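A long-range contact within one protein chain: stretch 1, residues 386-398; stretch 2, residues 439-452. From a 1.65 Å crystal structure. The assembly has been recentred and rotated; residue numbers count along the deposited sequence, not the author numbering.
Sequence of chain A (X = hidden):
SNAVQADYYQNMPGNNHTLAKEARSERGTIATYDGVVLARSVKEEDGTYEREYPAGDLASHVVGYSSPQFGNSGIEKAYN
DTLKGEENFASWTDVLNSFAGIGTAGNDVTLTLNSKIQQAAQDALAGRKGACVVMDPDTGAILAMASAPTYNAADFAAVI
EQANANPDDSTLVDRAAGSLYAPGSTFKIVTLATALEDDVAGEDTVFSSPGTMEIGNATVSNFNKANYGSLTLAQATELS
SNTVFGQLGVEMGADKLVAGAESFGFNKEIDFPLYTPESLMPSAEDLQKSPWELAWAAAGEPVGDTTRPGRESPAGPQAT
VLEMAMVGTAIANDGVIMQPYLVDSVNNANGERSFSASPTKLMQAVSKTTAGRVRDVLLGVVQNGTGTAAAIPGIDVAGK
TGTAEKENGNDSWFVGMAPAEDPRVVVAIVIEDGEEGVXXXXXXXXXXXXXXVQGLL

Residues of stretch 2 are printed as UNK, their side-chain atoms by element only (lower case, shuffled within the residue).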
ATOM      1  N   THR A 386     -13.743 -12.437  -7.724  1.00 12.54           N
ATOM      2  CA  THR A 386     -13.138 -12.897  -6.479  1.00 12.05           C
ATOM      3  C   THR A 386     -13.314 -11.894  -5.345  1.00 14.14           C
ATOM      4  O   THR A 386     -13.005 -12.200  -4.197  1.00 16.65           O
ATOM      5  CB  THR A 386     -11.629 -13.097  -6.666  1.00 13.56           C
ATOM      6  OG1 THR A 386     -11.053 -11.878  -7.144  1.00 13.72           O
ATOM      7  CG2 THR A 386     -11.366 -14.199  -7.692  1.00 15.31           C
ATOM      8  N   GLY A 387     -13.787 -10.694  -5.654  1.00 11.90           N
ATOM      9  CA  GLY A 387     -13.848  -9.655  -4.637  1.00 10.93           C
ATOM     10  C   GLY A 387     -15.196  -9.388  -3.981  1.00 11.69           C
ATOM     11  O   GLY A 387     -15.379  -8.306  -3.409  1.00 12.47           O
ATOM     12  N   THR A 388     -16.134 -10.333  -4.049  1.00 12.97           N
ATOM     13  CA  THR A 388     -17.496 -10.083  -3.542  1.00 14.24           C
ATOM     14  C   THR A 388     -17.572  -9.718  -2.054  1.00 16.62           C
ATOM     15  O   THR A 388     -18.499  -9.015  -1.636  1.00 15.00           O
ATOM     16  CB  THR A 388     -18.463 -11.256  -3.833  1.00 16.99           C
ATOM     17  OG1 THR A 388     -17.948 -12.467  -3.263  1.00 21.88           O
ATOM     18  CG2 THR A 388     -18.656 -11.426  -5.345  1.00 16.18           C
ATOM     19  N   ALA A 389     -16.605 -10.181  -1.263  1.00 13.56           N
ATOM     20  CA  ALA A 389     -16.568  -9.862   0.166  1.00 15.18           C
ATOM     21  C   ALA A 389     -16.327  -8.379   0.444  1.00 14.51           C
ATOM     22  O   ALA A 389     -16.533  -7.920   1.574  1.00 16.92           O
ATOM     23  CB  ALA A 389     -15.513 -10.708   0.893  1.00 16.01           C
ATOM     24  N   ALA A 390     -15.894  -7.634  -0.566  1.00 12.18           N
ATOM     25  CA  ALA A 390     -15.653  -6.203  -0.389  1.00 14.61           C
ATOM     26  C   ALA A 390     -16.900  -5.354  -0.600  1.00 13.58           C
ATOM     27  O   ALA A 390     -16.874  -4.137  -0.374  1.00 14.14           O
ATOM     28  CB  ALA A 390     -14.522  -5.719  -1.323  1.00 14.65           C
ATOM     29  N   ALA A 391     -17.996  -5.973  -1.026  1.00 15.10           N
ATOM     30  CA  ALA A 391     -19.206  -5.199  -1.305  1.00 15.95           C
ATOM     31  C   ALA A 391     -19.745  -4.524  -0.052  1.00 19.04           C
ATOM     32  O   ALA A 391     -19.658  -5.073   1.047  1.00 16.09           O
ATOM     33  CB  ALA A 391     -20.273  -6.071  -1.933  1.00 19.28           C
ATOM     34  N   ILE A 392     -20.285  -3.323  -0.232  1.00 17.41           N
ATOM     35  CA  ILE A 392     -20.879  -2.558   0.855  1.00 14.69           C
ATOM     36  C   ILE A 392     -22.270  -2.113   0.432  1.00 18.24           C
ATOM     37  O   ILE A 392     -22.428  -1.461  -0.601  1.00 18.78           O
ATOM     38  CB  ILE A 392     -20.026  -1.303   1.181  1.00 16.98           C
ATOM     39  CG1 ILE A 392     -18.651  -1.709   1.700  1.00 18.07           C
ATOM     40  CG2 ILE A 392     -20.718  -0.441   2.227  1.00 15.92           C
ATOM     41  CD1 ILE A 392     -17.636  -0.570   1.766  1.00 19.64           C
ATOM     42  N   PRO A 393     -23.286  -2.467   1.228  1.00 21.32           N
ATOM     43  CA  PRO A 393     -24.673  -2.116   0.903  1.00 23.80           C
ATOM     44  C   PRO A 393     -24.853  -0.615   0.685  1.00 22.92           C
ATOM     45  O   PRO A 393     -24.534   0.174   1.575  1.00 25.19           O
ATOM     46  CB  PRO A 393     -25.439  -2.566   2.147  1.00 26.87           C
ATOM     47  CG  PRO A 393     -24.618  -3.684   2.699  1.00 26.98           C
ATOM     48  CD  PRO A 393     -23.192  -3.318   2.429  1.00 21.93           C
ATOM     49  N   GLY A 394     -25.327  -0.229  -0.498  1.00 22.55           N
ATOM     50  CA  GLY A 394     -25.604   1.168  -0.787  1.00 24.67           C
ATOM     51  C   GLY A 394     -24.505   1.972  -1.462  1.00 26.29           C
ATOM     52  O   GLY A 394     -24.742   3.110  -1.872  1.00 27.11           O
ATOM     53  N   ILE A 395     -23.301   1.410  -1.566  1.00 23.06           N
ATOM     54  CA  ILE A 395     -22.189   2.105  -2.214  1.00 21.68           C
ATOM     55  C   ILE A 395     -21.440   1.138  -3.123  1.00 20.05           C
ATOM     56  O   ILE A 395     -21.076   0.051  -2.695  1.00 23.02           O
ATOM     57  CB  ILE A 395     -21.184   2.660  -1.180  1.00 23.15           C
ATOM     58  CG1 ILE A 395     -21.854   3.665  -0.247  1.00 22.82           C
ATOM     59  CG2 ILE A 395     -20.004   3.323  -1.878  1.00 24.07           C
ATOM     60  CD1 ILE A 395     -22.181   4.993  -0.908  1.00 26.33           C
ATOM     61  N   ASP A 396     -21.201   1.529  -4.370  1.00 15.84           N
ATOM     62  CA  ASP A 396     -20.428   0.668  -5.269  1.00 16.66           C
ATOM     63  C   ASP A 396     -18.944   0.664  -4.898  1.00 15.90           C
ATOM     64  O   ASP A 396     -18.317   1.721  -4.744  1.00 14.44           O
ATOM     65  CB  ASP A 396     -20.572   1.107  -6.733  1.00 19.26           C
ATOM     66  CG  ASP A 396     -21.908   0.699  -7.353  1.00 28.98           C
ATOM     67  OD1 ASP A 396     -22.602  -0.185  -6.801  1.00 31.68           O
ATOM     68  OD2 ASP A 396     -22.254   1.260  -8.415  1.00 29.92           O
ATOM     69  N   VAL A 397     -18.382  -0.534  -4.780  1.00 12.74           N
ATOM     70  CA  VAL A 397     -16.960  -0.705  -4.456  1.00  9.76           C
ATOM     71  C   VAL A 397     -16.259  -1.383  -5.624  1.00 10.99           C
ATOM     72  O   VAL A 397     -16.805  -2.329  -6.204  1.00 13.10           O
ATOM     73  CB  VAL A 397     -16.784  -1.586  -3.198  1.00 12.46           C
ATOM     74  CG1 VAL A 397     -15.313  -1.883  -2.959  1.00 12.75           C
ATOM     75  CG2 VAL A 397     -17.396  -0.909  -1.988  1.00 12.17           C
ATOM     76  N   ALA A 398     -15.070  -0.900  -5.979  1.00  8.79           N
ATOM     77  CA  ALA A 398     -14.275  -1.534  -7.024  1.00  8.97           C
ATOM     78  C   ALA A 398     -12.901  -1.871  -6.481  1.00 10.29           C
ATOM     79  O   ALA A 398     -12.328  -1.109  -5.696  1.00 12.50           O
ATOM     80  CB  ALA A 398     -14.139  -0.629  -8.225  1.00 11.01           C
ATOM     81  N   UNK A 439      -7.891 -10.744   3.040  1.00 11.05           N
ATOM     82  CA  UNK A 439      -7.535  -9.360   2.785  1.00 11.89           C
ATOM     83  C   UNK A 439      -8.753  -8.577   2.330  1.00 10.76           C
ATOM     84  O   UNK A 439      -9.006  -7.466   2.788  1.00 10.02           O
ATOM     85  N   UNK A 440      -9.531  -9.192   1.446  1.00 10.44           N
ATOM     86  CA  UNK A 440     -10.721  -8.561   0.899  1.00 11.52           C
ATOM     87  C   UNK A 440     -11.785  -8.378   1.974  1.00 11.33           C
ATOM     88  O   UNK A 440     -12.430  -7.335   2.047  1.00 12.73           O
ATOM     89  c   UNK A 440     -12.510  -8.747  -0.863  1.00 16.14           C
ATOM     90  o   UNK A 440     -10.254  -9.606  -1.208  1.00 18.46           O
ATOM     91  c   UNK A 440     -11.284  -9.421  -0.226  1.00 15.68           C
ATOM     92  N   UNK A 441     -11.957  -9.399   2.805  1.00 12.67           N
ATOM     93  CA  UNK A 441     -12.942  -9.347   3.879  1.00 15.06           C
ATOM     94  C   UNK A 441     -12.592  -8.262   4.897  1.00 15.27           C
ATOM     95  O   UNK A 441     -13.469  -7.542   5.389  1.00 17.24           O
ATOM     96  c   UNK A 441     -13.049 -10.701   4.563  1.00 14.20           C
ATOM     97  N   UNK A 442     -11.312  -8.139   5.228  1.00 13.19           N
ATOM     98  CA  UNK A 442     -10.910  -7.112   6.181  1.00 14.21           C
ATOM     99  C   UNK A 442     -10.976  -5.706   5.580  1.00 15.34           C
ATOM    100  O   UNK A 442     -11.309  -4.752   6.278  1.00 16.25           O
ATOM    101  n   UNK A 442     -11.161  -9.776  10.766  1.00 32.45           N
ATOM    102  c   UNK A 442     -10.135  -9.747   9.692  1.00 32.17           C
ATOM    103  c   UNK A 442      -9.426  -8.641   7.572  1.00 17.09           C
ATOM    104  c   UNK A 442     -10.396  -8.605   8.731  1.00 26.06           C
ATOM    105  c   UNK A 442      -9.508  -7.386   6.721  1.00 14.58           C
ATOM    106  N   UNK A 443     -10.651  -5.581   4.295  1.00 11.86           N
ATOM    107  CA  UNK A 443     -10.730  -4.296   3.613  1.00 10.53           C
ATOM    108  C   UNK A 443     -12.152  -3.759   3.658  1.00 11.38           C
ATOM    109  O   UNK A 443     -12.348  -2.547   3.707  1.00 12.60           O
ATOM    110  c   UNK A 443     -10.280  -4.426   2.173  1.00 12.33           C
ATOM    111  N   UNK A 444     -13.139  -4.655   3.625  1.00 12.70           N
ATOM    112  CA  UNK A 444     -14.533  -4.222   3.607  1.00 10.09           C
ATOM    113  C   UNK A 444     -14.829  -3.340   4.816  1.00 13.33           C
ATOM    114  O   UNK A 444     -15.461  -2.281   4.689  1.00 12.28           O
ATOM    115  c   UNK A 444     -15.485  -5.426   3.587  1.00 11.84           C
ATOM    116  c   UNK A 444     -16.918  -5.091   3.164  1.00 14.50           C
ATOM    117  o   UNK A 444     -17.418  -4.750   5.485  1.00 19.62           O
ATOM    118  c   UNK A 444     -17.839  -4.792   4.330  1.00 18.02           C
ATOM    119  n   UNK A 444     -19.121  -4.590   4.025  1.00 19.37           N
ATOM    120  N   UNK A 445     -14.377  -3.796   5.985  1.00 12.75           N
ATOM    121  CA  UNK A 445     -14.604  -3.090   7.241  1.00 15.35           C
ATOM    122  C   UNK A 445     -13.920  -1.722   7.254  1.00 12.34           C
ATOM    123  O   UNK A 445     -14.478  -0.740   7.739  1.00 12.78           O
ATOM    124  o   UNK A 445     -15.711  -5.616   7.811  1.00 31.91           O
ATOM    125  c   UNK A 445     -14.093  -3.939   8.414  1.00 19.50           C
ATOM    126  n   UNK A 445     -14.007  -6.267   9.127  1.00 30.78           N
ATOM    127  c   UNK A 445     -14.673  -5.352   8.420  1.00 32.21           C
ATOM    128  N   UNK A 446     -12.710  -1.659   6.710  1.00 13.18           N
ATOM    129  CA  UNK A 446     -11.949  -0.410   6.690  1.00 10.61           C
ATOM    130  C   UNK A 446     -12.613   0.603   5.749  1.00 10.72           C
ATOM    131  O   UNK A 446     -12.800   1.776   6.101  1.00 10.20           O
ATOM    132  c   UNK A 446      -9.716   0.664   6.229  1.00 10.87           C
ATOM    133  c   UNK A 446      -9.812  -1.625   7.246  1.00  9.39           C
ATOM    134  c   UNK A 446     -10.487  -0.659   6.271  1.00 10.49           C
ATOM    135  N   UNK A 447     -12.997   0.139   4.564  1.00 10.03           N
ATOM    136  CA  UNK A 447     -13.712   0.985   3.610  1.00  9.70           C
ATOM    137  C   UNK A 447     -15.037   1.495   4.184  1.00 11.58           C
ATOM    138  O   UNK A 447     -15.375   2.671   4.023  1.00 12.67           O
ATOM    139  c   UNK A 447     -12.882   0.103   1.290  1.00 15.35           C
ATOM    140  c   UNK A 447     -13.997   0.216   2.325  1.00 11.52           C
ATOM    141  c   UNK A 447     -12.652   1.455   0.624  1.00 20.38           C
ATOM    142  c   UNK A 447     -13.261  -0.944   0.267  1.00 17.05           C
ATOM    143  N   UNK A 448     -15.791   0.616   4.849  1.00 11.41           N
ATOM    144  CA  UNK A 448     -17.079   0.997   5.433  1.00 12.17           C
ATOM    145  C   UNK A 448     -16.856   2.091   6.469  1.00 13.96           C
ATOM    146  O   UNK A 448     -17.576   3.080   6.492  1.00 12.78           O
ATOM    147  c   UNK A 448     -19.828  -1.164   7.181  1.00 31.29           C
ATOM    148  c   UNK A 448     -19.204   0.073   6.530  1.00 24.09           C
ATOM    149  c   UNK A 448     -17.785  -0.204   6.071  1.00 14.38           C
ATOM    150  n   UNK A 448     -22.202  -0.489   6.791  1.00 48.03           N
ATOM    151  c   UNK A 448     -21.179  -0.847   7.808  1.00 40.26           C
ATOM    152  N   UNK A 449     -15.834   1.929   7.306  1.00 12.05           N
ATOM    153  CA  UNK A 449     -15.551   2.938   8.321  1.00 11.65           C
ATOM    154  C   UNK A 449     -15.173   4.263   7.682  1.00 11.85           C
ATOM    155  O   UNK A 449     -15.665   5.312   8.101  1.00 14.46           O
ATOM    156  o   UNK A 449     -14.922   1.351  10.031  1.00 16.63           O
ATOM    157  c   UNK A 449     -14.111   3.597  10.273  1.00 13.32           C
ATOM    158  c   UNK A 449     -14.445   2.482   9.291  1.00 14.57           C
ATOM    159  N   UNK A 450     -14.312   4.216   6.672  1.00 11.50           N
ATOM    160  CA  UNK A 450     -13.955   5.437   5.950  1.00 13.24           C
ATOM    161  C   UNK A 450     -15.195   6.130   5.365  1.00 13.71           C
ATOM    162  O   UNK A 450     -15.335   7.347   5.480  1.00 13.99           O
ATOM    163  c   UNK A 450     -12.933   5.148   4.861  1.00 10.35           C
ATOM    164  N   UNK A 451     -16.102   5.362   4.762  1.00 12.38           N
ATOM    165  CA  UNK A 451     -17.311   5.958   4.174  1.00 13.60           C
ATOM    166  C   UNK A 451     -18.236   6.534   5.240  1.00 16.05           C
ATOM    167  O   UNK A 451     -18.876   7.562   5.031  1.00 16.81           O
ATOM    168  c   UNK A 451     -17.240   5.599   1.044  1.00 18.68           C
ATOM    169  c   UNK A 451     -18.059   4.938   3.309  1.00 12.83           C
ATOM    170  c   UNK A 451     -17.235   4.506   2.098  1.00 16.58           C
ATOM    171  c   UNK A 451     -17.791   3.219   1.520  1.00 17.54           C
ATOM    172  N   UNK A 452     -18.307   5.872   6.392  1.00 14.08           N
ATOM    173  CA  UNK A 452     -19.099   6.404   7.505  1.00 14.69           C
ATOM    174  C   UNK A 452     -18.539   7.739   8.015  1.00 15.30           C
ATOM    175  O   UNK A 452     -19.299   8.693   8.262  1.00 17.71           O
ATOM    176  c   UNK A 452     -19.151   5.385   8.642  1.00 20.83           C
ATOM    177  c   UNK A 452     -20.001   4.162   8.343  1.00 25.98           C
ATOM    178  c   UNK A 452     -19.803   3.048   9.362  1.00 33.22           C
ATOM    179  o   UNK A 452     -20.548   2.049   9.292  1.00 35.24           O
ATOM    180  o   UNK A 452     -18.908   3.171  10.232  1.00 33.08           O
TER

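Position 439 has no side-chain atoms, so it is glycine, Gly439, and it makes no contact with stretch 1. Position 440 has one carbon carrying an oxygen and a carbon; its terminal carbon lies 3.6 Å from the N of Ala390. This is threonine: Thr440 CB points toward stretch 1, and its CG2 lies 3.7 Å from Ala390 CB, so a compact methyl fills the space beside a small partner.

Position 441 has a single carbon, 4.4 Å from Ala389 CB, hence alanine. Ala441 CB points away, so Ala389 CB lies against the helix backbone, 4.2 Å from Ala441 CA. Position 442 carries four carbons in a row ending in nitrogen, a lysine; Lys442 points away from stretch 1, and its partly exposed place suits a charge. Position 443, one carbon, is Ala443, buried but outside the contact.

Position 444 has three carbons, the third carrying an oxygen and a nitrogen, and it approaches Ala389, Ala390, Ala391 and Ile392. A chain of this length ending in an amide is glutamine. Gln444 NE2 donates a hydrogen bond to Ala391 O at 3.1 Å, nearly straight at 166°, while its CG packs 3.3 Å from Ala389 O.

Position 445, two carbons with an oxygen and a nitrogen on the second, is Asn445, polar, exposed and out of contact. Position 446, one carbon bearing two more, is Val446, apolar and buried away from stretch 1. Position 447 has four carbons forked at the second and touches Ile392 and Val397: leucine. Its branched apolar side chain suits this buried place, Leu447 CB lying 3.8 Å from Ile392 CD1 and Leu447 CD1 3.9 Å from Val397 CG1.

Position 448, four carbons ending in nitrogen, touches Ile392 and is lysine. Lys448 CB lies 4.3 Å from Ile392 CD1; the chain is extended through chi3 and bends at chi4 (p), its amine making a long salt bridge with position 452. Position 449, one carbon with an oxygen and a carbon, is Thr449, whose OG1 donates to Asn445 O at 3.1 Å. Position 450, one carbon, is Ala450, buried without touching stretch 1.

Position 451, again four carbons forked at the second, touches Ile392 and Ile395: leucine, apolar and buried. Leu451 CD1 meets Ile392 CD1 at 3.8 Å and Ile395 CG2 at 4.1 Å. Position 452, three carbons ending in two oxygens, is Glu452, its charge suited to an exposed place; OE2 is 3.9 Å from Lys448 NZ.

The contact pairs a helix with an irregular stretch. Ala389 and Ala390 lie close to the helix, their CA atoms 5.2 Å from Ala441 CA and 4.6 Å from Gln444 CA respectively, the Gln444 amide ties down a loop carbonyl, and Ile392 CD1 packs against Leu447 and Leu451, one helical turn apart.

Stretch 2, residues 439-452: GTAKAQNVLKTALE
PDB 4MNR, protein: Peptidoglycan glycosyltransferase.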